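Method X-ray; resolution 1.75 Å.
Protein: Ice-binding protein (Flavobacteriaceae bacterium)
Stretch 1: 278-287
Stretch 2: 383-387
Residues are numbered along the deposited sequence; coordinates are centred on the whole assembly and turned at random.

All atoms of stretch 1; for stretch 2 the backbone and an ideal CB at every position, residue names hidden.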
# COMPACT_ATOMS: atom_id res chain seq x y z
N ASP A 278 17.36 7.82 23.62
CA ASP A 278 16.02 7.87 23.07
C ASP A 278 15.95 7.18 21.70
O ASP A 278 14.95 6.54 21.40
CB ASP A 278 15.53 9.30 22.99
CG ASP A 278 15.21 9.85 24.36
OD1 ASP A 278 15.09 9.04 25.29
OD2 ASP A 278 15.06 11.07 24.49
N LEU A 279 17.02 7.30 20.93
CA LEU A 279 17.10 6.58 19.64
C LEU A 279 17.09 5.07 19.87
O LEU A 279 16.35 4.36 19.18
CB LEU A 279 18.37 6.97 18.87
CG LEU A 279 18.58 6.29 17.51
CD1 LEU A 279 17.45 6.68 16.56
CD2 LEU A 279 19.90 6.77 16.92
N ASN A 280 17.88 4.56 20.82
CA ASN A 280 17.85 3.13 21.10
C ASN A 280 16.47 2.67 21.55
O ASN A 280 16.02 1.59 21.15
CB ASN A 280 18.87 2.75 22.19
CG ASN A 280 20.30 2.90 21.72
OD1 ASN A 280 20.54 3.13 20.53
ND2 ASN A 280 21.24 2.80 22.64
N ASN A 281 15.81 3.47 22.38
CA ASN A 281 14.47 3.09 22.85
C ASN A 281 13.48 2.99 21.67
O ASN A 281 12.71 2.01 21.59
CB ASN A 281 13.91 4.06 23.88
CG ASN A 281 14.68 4.06 25.20
OD1 ASN A 281 15.27 3.07 25.61
ND2 ASN A 281 14.64 5.21 25.89
N ALA A 282 13.53 3.96 20.76
CA ALA A 282 12.65 3.98 19.60
C ALA A 282 12.93 2.78 18.67
O ALA A 282 12.00 2.14 18.16
CB ALA A 282 12.78 5.30 18.83
N TYR A 283 14.21 2.48 18.44
CA TYR A 283 14.56 1.36 17.57
C TYR A 283 13.99 0.04 18.14
O TYR A 283 13.34 -0.73 17.42
CB TYR A 283 16.08 1.26 17.36
CG TYR A 283 16.47 0.16 16.39
CD1 TYR A 283 16.58 0.41 15.01
CD2 TYR A 283 16.76 -1.11 16.86
CE1 TYR A 283 16.95 -0.61 14.13
CE2 TYR A 283 17.11 -2.14 15.99
CZ TYR A 283 17.21 -1.89 14.64
OH TYR A 283 17.59 -2.93 13.83
N THR A 284 14.25 -0.21 19.42
CA THR A 284 13.72 -1.40 20.09
C THR A 284 12.20 -1.47 20.03
O THR A 284 11.64 -2.54 19.80
CB THR A 284 14.17 -1.44 21.56
OG1 THR A 284 15.59 -1.35 21.58
CG2 THR A 284 13.69 -2.71 22.27
N TYR A 285 11.53 -0.34 20.22
CA TYR A 285 10.06 -0.31 20.12
C TYR A 285 9.61 -0.73 18.71
O TYR A 285 8.69 -1.56 18.58
CB TYR A 285 9.50 1.08 20.48
CG TYR A 285 8.00 1.18 20.23
CD1 TYR A 285 7.09 0.77 21.20
CD2 TYR A 285 7.51 1.67 19.02
CE1 TYR A 285 5.71 0.85 20.98
CE2 TYR A 285 6.13 1.74 18.79
CZ TYR A 285 5.24 1.36 19.77
OH TYR A 285 3.86 1.43 19.55
N LEU A 286 10.23 -0.16 17.68
CA LEU A 286 9.85 -0.44 16.28
C LEU A 286 10.14 -1.90 15.92
O LEU A 286 9.29 -2.61 15.33
CB LEU A 286 10.60 0.49 15.32
CG LEU A 286 10.18 1.96 15.30
CD1 LEU A 286 11.08 2.75 14.36
CD2 LEU A 286 8.70 2.11 14.90
N ASN A 287 11.33 -2.36 16.33
CA ASN A 287 11.76 -3.75 16.08
C ASN A 287 10.78 -4.79 16.62
O ASN A 287 10.61 -5.86 16.01
CB ASN A 287 13.17 -4.01 16.64
CG ASN A 287 13.84 -5.19 15.97
OD1 ASN A 287 13.73 -5.36 14.76
ND2 ASN A 287 14.54 -6.00 16.75
N UNK A 383 13.92 7.58 9.64
CA UNK A 383 14.65 6.35 9.38
C UNK A 383 15.53 6.14 10.60
O UNK A 383 16.28 7.04 11.02
CB UNK A 383 15.46 6.41 8.08
N UNK A 384 15.43 4.95 11.18
CA UNK A 384 16.32 4.60 12.28
C UNK A 384 17.06 3.35 11.89
O UNK A 384 16.50 2.25 11.92
CB UNK A 384 15.56 4.40 13.59
N UNK A 385 18.32 3.56 11.53
CA UNK A 385 19.22 2.50 11.12
C UNK A 385 19.93 1.96 12.34
O UNK A 385 19.90 2.56 13.43
CB UNK A 385 20.22 3.00 10.08
N UNK A 386 20.57 0.81 12.15
CA UNK A 386 21.20 0.07 13.24
C UNK A 386 22.44 -0.62 12.72
O UNK A 386 22.35 -1.41 11.76
CB UNK A 386 20.23 -0.95 13.85
N UNK A 387 23.58 -0.34 13.34
CA UNK A 387 24.86 -0.94 12.99
C UNK A 387 25.16 -0.93 11.49
O UNK A 387 25.18 -1.98 10.84
CB UNK A 387 24.90 -2.38 13.50

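Residues 278–287 form part of a longer helix, and 383–385 the end of a strand that runs almost at right angles to it, with the two axes 9.2 Å apart at their closest. The helix presents Leu279, Ala282, Tyr283 and Leu286 to this strand, a largely apolar surface whose one polar group, the hydroxyl of Tyr283, lies at its margin.

At position 383 CA-to-CB points away from the helix, and no atom of stretch 1 lies within 5.5 Å of the ideal CB. The extended backbone (phi/psi -99/128) would favour a beta-branched residue, but the helix sets no preference. The residue, Val383 (chi1 t), makes no contact with stretch 1.

At position 384 the backbone CA lies 6.4 Å from Tyr283 CA, and CA-to-CB points toward the helix. The ideal CB is 4.2 Å from Leu279 CD1, 4.4 Å from Tyr283 CD1 and 4.8 Å from Leu286 CD1, so it enters a hollow lined by carbon, with Ala282 leaving room farther in. A medium-sized aliphatic side chain such as valine, leucine, isoleucine or methionine would suit; a charge would find no partner here. Ile384 fills the place with chi1 m and chi2 t. Its CG2 packs closely against Leu279 CD1 (3.3 Å) and also meets Tyr283 CD1 (3.7 Å), while CD1 reaches inward to Ala282 CB (3.8 Å) and Leu286 CD1 (4.0 Å). The carbonyl of the same residue lies at the edge of the Tyr283 ring, its O 3.6 Å from Tyr283 CD1.

At position 385 the CA-to-CB direction is again away. The angles (-89/167) are open to most residues, and with nothing of stretch 1 within 5.5 Å of the ideal CB the helix sets no preference. Gly385 contributes through its backbone, with O 4.3 Å from Tyr283 CD1.

Position 386 faces the helix, but its ideal CB is only 3.3 Å from Tyr283 CZ. This tight approach favours a side chain able to run alongside the ring; a small residue, or a polar one near the phenol hydroxyl, would be reasonable. Asn386, with chi1 t, keeps that close contact, its modelled CB also 3.3 Å from Tyr283 CZ, and its amide extends over one face of the ring.

Position 387 has positive phi (47/69), a conformation that glycine, asparagine and aspartate tolerate well. Asn387 fits this preference and does not touch stretch 1.

Stretch 2, residues 383-387: VIGNN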
# COMPACT_ATOMS: atom_id res chain seq x y z
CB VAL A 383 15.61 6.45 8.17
CG1 VAL A 383 16.34 5.11 7.99
CG2 VAL A 383 14.87 6.84 6.93
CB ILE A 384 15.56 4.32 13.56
CG1 ILE A 384 14.62 5.49 13.88
CG2 ILE A 384 16.58 4.09 14.69
CD1 ILE A 384 13.98 5.36 15.24
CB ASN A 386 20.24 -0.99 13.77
CG ASN A 386 20.81 -1.78 14.94
OD1 ASN A 386 20.82 -3.02 14.91
ND2 ASN A 386 21.23 -1.09 16.00
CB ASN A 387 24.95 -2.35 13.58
CG ASN A 387 24.87 -2.32 15.09
OD1 ASN A 387 25.30 -1.36 15.72
ND2 ASN A 387 24.29 -3.36 15.67
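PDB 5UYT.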